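Local coordinates for DUF3863 domain-containing protein (Parabacteroides distasonis, PDB 3LM3) that is of unknown function but is probably a glycoside hydrolase or a deacetylase acting on carbohydrate, at residues A[201-205]-A[363-367]; A[224-228]-A[417-421]; A[384-390]-A[411-417]. All coordinates share one frame; numbering follows the deposited sequence.

Interaction 1: residues A[201-205]-A[363-367]; sequences KPAQG and MNKEF
Pro-202 and Lys-365 bring their backbones closest, with CA atoms 5.6 Å apart, where a loop piece, 201-205, runs up against the tight turn of 363-367 without any bond between main chains. Each crossing bond instead joins a side chain to a carbonyl. The amide of Gln-204 is the more intricate: its NE2 reaches Lys-365 O at 2.9 Å in a nearly straight bond (172°), the acceptor lying close to the amide plane, while the amide approaches from above the plane of that carbonyl. NE2 also gives a 2.8 Å bond to Pro-202 O, so both donations fix the amide's rotation. The chain reaches back this way because it bends at chi2 (-61°). On the far end of the amide, OE1 takes a hydrogen from a water that also donates, over a longer distance, to Glu-366 OE2; OE1 of that carboxylate is held by Tyr-443 and Lys-442. Lys-365, folded at chi3 (86°), passes CG and CD beside Ala-203 O and brings NZ to Gln-204 O at 3.0 Å, although Asp-337 is its salt-bridge partner. Cut back to an alanine, Gln-204 would probably leave the carbonyls of Pro-202 and Lys-365 without the donor they share and open a gap beside the lysine chain. CB and CG of the Pro-202 ring lie against the Lys-365 carbonyl, CB to O 3.8 Å. The turn itself is an Asx turn: Asn-364 OD1 accepts from the backbone N of Glu-366 in the carbonyl plane and, from well above it, from that of Phe-367. This turn links antiparallel strands 357-363 and 367-374, with helix 434-443 packed against Glu-366 and Phe-367, while 201-205 lies between strands 194-195 and 213-216.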
# COMPACT_ATOMS: atom_id res chain seq x y z
N LYS A 201 8.83 10.39 -4.20
CA LYS A 201 8.71 11.84 -4.37
C LYS A 201 7.65 12.17 -5.41
O LYS A 201 7.74 11.68 -6.55
CB LYS A 201 10.07 12.42 -4.84
CG LYS A 201 10.01 13.88 -5.16
CD LYS A 201 11.39 14.50 -5.48
CE LYS A 201 11.21 15.76 -6.33
NZ LYS A 201 12.43 16.64 -6.19
N PRO A 202 6.67 13.00 -5.09
CA PRO A 202 5.81 13.50 -6.17
C PRO A 202 6.59 14.28 -7.25
O PRO A 202 7.46 15.09 -6.94
CB PRO A 202 4.83 14.42 -5.45
CG PRO A 202 4.79 13.89 -4.01
CD PRO A 202 6.23 13.47 -3.77
N ALA A 203 6.29 14.01 -8.52
CA ALA A 203 6.81 14.83 -9.61
C ALA A 203 6.48 16.30 -9.33
O ALA A 203 5.35 16.65 -8.99
CB ALA A 203 6.21 14.36 -10.95
N GLN A 204 7.47 17.16 -9.50
CA GLN A 204 7.30 18.57 -9.23
C GLN A 204 6.75 19.35 -10.43
O GLN A 204 6.19 20.42 -10.27
CB GLN A 204 8.64 19.20 -8.79
CG GLN A 204 9.18 18.57 -7.48
CD GLN A 204 8.25 18.77 -6.31
OE1 GLN A 204 8.06 19.89 -5.84
NE2 GLN A 204 7.64 17.68 -5.83
N GLY A 205 6.91 18.79 -11.61
CA GLY A 205 6.50 19.48 -12.83
C GLY A 205 6.63 18.59 -14.05
O GLY A 205 6.88 17.40 -13.95
N MSE A 363 -0.34 16.20 3.27
CA MSE A 363 0.48 15.72 2.17
C MSE A 363 0.14 16.48 0.90
O MSE A 363 -1.03 16.56 0.50
CB MSE A 363 0.22 14.22 1.92
CG MSE A 363 0.60 13.34 3.08
SE MSE A 363 -0.39 11.68 3.08
CE MSE A 363 0.47 10.79 4.61
N ASN A 364 1.16 17.07 0.30
CA ASN A 364 0.97 17.81 -0.95
C ASN A 364 2.20 17.59 -1.85
O ASN A 364 3.11 16.84 -1.50
CB ASN A 364 0.69 19.29 -0.65
CG ASN A 364 1.84 19.94 0.07
OD1 ASN A 364 2.93 20.09 -0.46
ND2 ASN A 364 1.60 20.29 1.35
N LYS A 365 2.21 18.20 -3.03
CA LYS A 365 3.29 17.99 -3.99
C LYS A 365 4.67 18.32 -3.40
O LYS A 365 5.66 17.73 -3.76
CB LYS A 365 3.05 18.83 -5.24
CG LYS A 365 4.12 18.72 -6.30
CD LYS A 365 3.83 19.57 -7.52
CE LYS A 365 4.32 20.96 -7.35
NZ LYS A 365 4.11 21.84 -8.57
N GLU A 366 4.71 19.32 -2.53
CA GLU A 366 5.98 19.86 -2.07
C GLU A 366 6.48 19.34 -0.73
O GLU A 366 7.66 19.46 -0.47
CB GLU A 366 5.95 21.38 -2.11
CG GLU A 366 6.00 21.90 -3.55
CD GLU A 366 6.11 23.42 -3.63
OE1 GLU A 366 5.13 24.10 -3.29
OE2 GLU A 366 7.19 23.89 -4.03
N PHE A 367 5.60 18.78 0.11
CA PHE A 367 6.03 18.18 1.37
C PHE A 367 4.93 17.32 1.98
O PHE A 367 3.75 17.43 1.61
CB PHE A 367 6.48 19.23 2.38
CG PHE A 367 5.38 20.17 2.84
CD1 PHE A 367 5.14 21.36 2.16
CD2 PHE A 367 4.61 19.89 3.95
CE1 PHE A 367 4.15 22.25 2.60
CE2 PHE A 367 3.60 20.76 4.38
CZ PHE A 367 3.37 21.95 3.69
O HOH W 1 8.71 22.31 -6.42

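Interaction 2: residues A[224-228]-A[417-421]; sequences CARRS and QKALR
Lys-418 NZ is gripped by two carbonyls of the facing segment, Ala-225 O at 2.7 Å and Arg-227 O at 2.8 Å, and by a third, Ser-175 O, from a neighbouring loop. It meets the Ala-225 carbonyl only modestly tilted from its plane, but stands well above the plane of the Arg-227 carbonyl. A bend at chi2 (-66°) turns the lysine chain toward 224-228, and its CD then passes Arg-226 O at 3.4 Å. Three carbonyls converging on one ammonium would probably stabilise its positive charge. Segment 224-228 includes the weakly bonded helix about 224-225 and the loop residues beyond, and the lysine collects carbonyls from both. The antiparallel sheet lies close by, Arg-226 touching Leu-357 of strand 357-363 and Leu-372 of strand 367-374. Gln-417 lies beside the lysine's grip, its OE1 resting 3.6 Å from Arg-226 CA and its side chain crossing that of Arg-226 at about a right angle. Gln-417 NE2 is held by Asp-185. The arginine chain points away from 417-421 at its root, and its NE bonds back to Ile-223 O. A CA-H...O contact from Lys-418 to Arg-226 O, 3.5 Å, adds to the backbone fit. Further along, one water bridges the two chains, accepting from Ser-228 N and donating to Lys-418 O at 2.9 Å.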
# COMPACT_ATOMS: atom_id res chain seq x y z
N CYS A 224 0.09 3.74 14.88
CA CYS A 224 0.96 2.58 14.96
C CYS A 224 2.18 2.73 14.06
O CYS A 224 3.29 2.30 14.41
CB CYS A 224 0.20 1.32 14.56
SG CYS A 224 -1.32 1.01 15.51
N ALA A 225 1.97 3.33 12.89
CA ALA A 225 2.99 3.38 11.84
C ALA A 225 4.09 4.37 12.09
O ALA A 225 5.06 4.41 11.34
CB ALA A 225 2.30 3.65 10.48
N ARG A 226 4.00 5.20 13.14
CA ARG A 226 5.08 6.10 13.51
C ARG A 226 6.35 5.34 13.85
O ARG A 226 7.44 5.84 13.63
CB ARG A 226 4.73 6.93 14.77
CG ARG A 226 3.57 7.86 14.62
CD ARG A 226 3.21 8.43 16.00
NE ARG A 226 2.86 7.35 16.93
CZ ARG A 226 3.22 7.24 18.21
NH1 ARG A 226 3.91 8.20 18.82
NH2 ARG A 226 2.85 6.19 18.90
N ARG A 227 6.21 4.15 14.43
CA ARG A 227 7.35 3.35 14.89
C ARG A 227 8.09 2.64 13.77
O ARG A 227 7.53 2.37 12.76
CB ARG A 227 6.89 2.25 15.85
CG ARG A 227 6.79 2.64 17.28
CD ARG A 227 5.71 3.70 17.54
NE ARG A 227 5.76 4.15 18.93
CZ ARG A 227 5.34 3.46 20.00
NH1 ARG A 227 4.85 2.24 19.90
NH2 ARG A 227 5.46 4.00 21.21
N SER A 228 9.38 2.36 14.02
CA SER A 228 10.15 1.38 13.26
C SER A 228 10.03 0.05 13.96
O SER A 228 10.10 -0.00 15.17
CB SER A 228 11.65 1.79 13.22
OG SER A 228 12.43 0.94 12.39
N GLN A 417 9.33 10.54 11.01
CA GLN A 417 8.52 9.98 12.11
C GLN A 417 9.16 8.82 12.85
O GLN A 417 8.86 8.62 14.02
CB GLN A 417 7.15 9.56 11.60
CG GLN A 417 7.18 8.37 10.62
CD GLN A 417 5.82 8.05 10.04
OE1 GLN A 417 4.80 8.28 10.70
NE2 GLN A 417 5.79 7.48 8.83
N LYS A 418 10.04 8.05 12.20
CA LYS A 418 10.64 6.90 12.87
C LYS A 418 11.58 7.33 14.00
O LYS A 418 11.91 6.53 14.88
CB LYS A 418 11.36 6.00 11.86
CG LYS A 418 10.51 5.57 10.68
CD LYS A 418 9.32 4.66 11.07
CE LYS A 418 8.44 4.42 9.90
NZ LYS A 418 7.34 3.42 10.21
N ALA A 419 12.01 8.59 13.97
CA ALA A 419 12.74 9.18 15.12
C ALA A 419 14.06 8.47 15.41
O ALA A 419 14.43 8.29 16.59
CB ALA A 419 11.85 9.22 16.37
N LEU A 420 14.75 8.06 14.36
CA LEU A 420 15.98 7.30 14.51
C LEU A 420 17.22 8.18 14.58
O LEU A 420 18.26 7.70 15.00
CB LEU A 420 16.14 6.25 13.43
CG LEU A 420 15.01 5.21 13.45
CD1 LEU A 420 15.19 4.23 12.32
CD2 LEU A 420 14.92 4.46 14.78
N ARG A 421 17.10 9.45 14.18
CA ARG A 421 18.21 10.41 14.22
C ARG A 421 17.98 11.50 15.29
O ARG A 421 16.84 11.83 15.61
CB ARG A 421 18.33 11.11 12.86
CG ARG A 421 18.48 10.17 11.68
CD ARG A 421 18.37 10.93 10.39
NE ARG A 421 17.11 11.67 10.27
CZ ARG A 421 16.85 12.60 9.35
NH1 ARG A 421 17.73 12.89 8.40
NH2 ARG A 421 15.68 13.24 9.38
O HOH W 2 10.64 4.15 16.06

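Interaction 3: residues A[384-390]-A[411-417]; sequences VIDFTRY and LINKINQ
Asn-413 lays its amide alongside the backbone of Arg-389 and pairs with it at both ends: OD1 accepts from Arg-389 N at 2.9 Å through an in-plane lone pair, and ND2 donates to a lone pair of Arg-389 O at 2.9 Å. Its chi1 of 43° sets CG between its own backbone N and carbonyl carbon, so that the amide pairs with the N-H and C=O of Arg-389 much as a neighbouring strand's backbone would; OD1 also accepts from Lys-414 N. Next to it runs a single antiparallel bridge, in which Phe-387 and Ile-415 form a hydrogen-bonded pair with Phe-387 N to Ile-415 O at 2.8 Å. Beside it the Phe-387 and Lys-414 side chains lie side by side and point the same way, CD2 to CB 3.9 Å, while Ile-415 turns CD1 across Val-384 CG1 at about a right angle. Asp-386 reaches the other way, its OD2 taking Gln-417 N at 2.9 Å on the anti side of the carboxylate and also a salt bridge from Arg-368; OD1 accepts from Thr-388 OG1. Thr-388 CG2 rests 3.5 Å from Leu-411 O, and its hydroxyl receives two waters, one of which also donates to Leu-411 O and accepts from Asn-416 ND2. That ND2 also bonds Asp-185, and Asn-416 OD1 accepts from Lys-418 N. Strand 383-389 ends the antiparallel sheet, with a classic bulge at Ile-385 and Asp-386 opposite Ala-370. Arg-389 NH1 and Lys-414 NZ come within 4.3 Å, but Asp-436 bridges to both, so the shared carboxylate probably offsets the like charges. Strand and irregular segment thus share the bonding: Asn-413 serves Arg-389, Asp-386 serves Gln-417 N, and waters fill in where backbone pairing is limited to one bridge.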
# COMPACT_ATOMS: atom_id res chain seq x y z
N VAL A 384 5.62 18.69 15.68
CA VAL A 384 6.01 18.15 14.40
C VAL A 384 6.79 16.87 14.65
O VAL A 384 7.85 16.88 15.27
CB VAL A 384 6.91 19.13 13.61
CG1 VAL A 384 7.35 18.51 12.25
CG2 VAL A 384 6.21 20.46 13.35
N ILE A 385 6.27 15.75 14.12
CA ILE A 385 6.99 14.48 14.15
C ILE A 385 7.52 14.04 12.78
O ILE A 385 8.32 13.11 12.70
CB ILE A 385 6.18 13.32 14.80
CG1 ILE A 385 4.97 12.93 13.96
CG2 ILE A 385 5.77 13.73 16.23
CD1 ILE A 385 4.39 11.54 14.38
N ASP A 386 7.06 14.69 11.72
CA ASP A 386 7.58 14.43 10.37
C ASP A 386 7.44 15.71 9.57
O ASP A 386 6.39 16.34 9.55
CB ASP A 386 6.79 13.29 9.68
CG ASP A 386 7.50 12.74 8.46
OD1 ASP A 386 7.35 13.39 7.38
OD2 ASP A 386 8.13 11.65 8.60
N PHE A 387 8.52 16.09 8.88
CA PHE A 387 8.47 17.12 7.87
C PHE A 387 9.46 16.69 6.81
O PHE A 387 10.68 16.69 7.05
CB PHE A 387 8.82 18.50 8.44
CG PHE A 387 8.79 19.59 7.41
CD1 PHE A 387 7.59 19.90 6.75
CD2 PHE A 387 9.92 20.31 7.10
CE1 PHE A 387 7.56 20.89 5.78
CE2 PHE A 387 9.88 21.31 6.13
CZ PHE A 387 8.70 21.60 5.49
N THR A 388 8.93 16.24 5.67
CA THR A 388 9.72 15.67 4.60
C THR A 388 9.45 16.50 3.35
O THR A 388 8.33 16.53 2.85
CB THR A 388 9.32 14.20 4.38
OG1 THR A 388 9.48 13.46 5.58
CG2 THR A 388 10.17 13.54 3.28
N ARG A 389 10.47 17.21 2.87
CA ARG A 389 10.34 18.07 1.71
C ARG A 389 10.57 17.33 0.41
O ARG A 389 11.46 16.52 0.31
CB ARG A 389 11.34 19.23 1.82
CG ARG A 389 10.96 20.21 2.89
CD ARG A 389 11.95 21.34 2.98
NE ARG A 389 11.87 22.21 1.82
CZ ARG A 389 12.29 23.45 1.82
NH1 ARG A 389 12.81 24.00 2.92
NH2 ARG A 389 12.17 24.16 0.71
N TYR A 390 9.75 17.62 -0.58
CA TYR A 390 9.86 17.03 -1.90
C TYR A 390 10.44 17.99 -2.93
O TYR A 390 10.81 17.55 -4.01
CB TYR A 390 8.48 16.58 -2.36
CG TYR A 390 7.81 15.61 -1.44
CD1 TYR A 390 8.48 14.51 -0.95
CD2 TYR A 390 6.44 15.73 -1.13
CE1 TYR A 390 7.85 13.59 -0.12
CE2 TYR A 390 5.80 14.82 -0.32
CZ TYR A 390 6.51 13.76 0.21
OH TYR A 390 5.87 12.82 1.00
N LEU A 411 12.92 8.22 1.62
CA LEU A 411 13.14 9.64 1.32
C LEU A 411 13.01 10.40 2.64
O LEU A 411 11.92 10.54 3.21
CB LEU A 411 12.14 10.12 0.26
CG LEU A 411 12.48 11.45 -0.43
CD1 LEU A 411 11.69 11.60 -1.74
CD2 LEU A 411 12.26 12.66 0.52
N ILE A 412 14.15 10.85 3.17
CA ILE A 412 14.22 11.46 4.50
C ILE A 412 15.10 12.69 4.40
O ILE A 412 16.18 12.64 3.76
CB ILE A 412 14.82 10.44 5.50
CG1 ILE A 412 13.84 9.30 5.75
CG2 ILE A 412 15.17 11.08 6.85
CD1 ILE A 412 14.38 8.13 6.59
N ASN A 413 14.65 13.80 4.97
CA ASN A 413 15.49 14.98 5.03
C ASN A 413 15.30 15.65 6.39
O ASN A 413 16.00 15.27 7.32
CB ASN A 413 15.32 15.88 3.80
CG ASN A 413 13.88 16.08 3.37
OD1 ASN A 413 13.08 16.67 4.09
ND2 ASN A 413 13.58 15.66 2.14
N LYS A 414 14.34 16.56 6.56
CA LYS A 414 14.33 17.40 7.78
C LYS A 414 13.99 16.62 9.08
O LYS A 414 14.82 16.52 9.99
CB LYS A 414 13.39 18.60 7.60
CG LYS A 414 13.72 19.49 6.39
CD LYS A 414 15.22 19.85 6.30
CE LYS A 414 15.50 21.11 5.43
NZ LYS A 414 15.22 22.41 6.14
N ILE A 415 12.77 16.10 9.18
CA ILE A 415 12.31 15.36 10.34
C ILE A 415 11.53 14.14 9.83
O ILE A 415 10.62 14.29 9.01
CB ILE A 415 11.38 16.23 11.25
CG1 ILE A 415 12.13 17.50 11.72
CG2 ILE A 415 10.87 15.46 12.47
CD1 ILE A 415 11.32 18.41 12.62
N ASN A 416 11.86 12.96 10.37
CA ASN A 416 11.17 11.72 9.97
C ASN A 416 10.56 11.03 11.18
O ASN A 416 11.20 10.90 12.22
CB ASN A 416 12.13 10.80 9.23
CG ASN A 416 11.56 9.42 9.05
OD1 ASN A 416 11.76 8.56 9.91
ND2 ASN A 416 10.78 9.23 7.98
N GLN A 417 9.33 10.54 11.01
CA GLN A 417 8.52 9.98 12.11
C GLN A 417 9.16 8.82 12.85
O GLN A 417 8.86 8.62 14.02
CB GLN A 417 7.15 9.56 11.60
CG GLN A 417 7.18 8.37 10.62
CD GLN A 417 5.82 8.05 10.04
OE1 GLN A 417 4.80 8.28 10.70
NE2 GLN A 417 5.79 7.48 8.83
O HOH W 3 12.31 13.68 6.57
O HOH W 4 10.74 11.04 5.70

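How the interactions relate
From the N terminus, 201-205 and then 224-228 come first, each waiting for a partner much later in the chain. Interaction 1 closes a loop of 157 residues when 363-367 arrives, and interaction 2 closes a still longer one at 417-421, so the two cross. Interaction 3 opens after interaction 1 has closed and nests inside the loop of interaction 2, sharing Gln-417 with it. Interactions 1 and 3 touch through Glu-366 and Tyr-390, interactions 2 and 3 through Arg-421 and Asn-413. Interaction 1 joins the loop after strand 194-195 to the sheet's hairpin, interaction 2 joins the 224-228 region to the loop after strand 383-389, and interaction 3 folds that loop onto the strand.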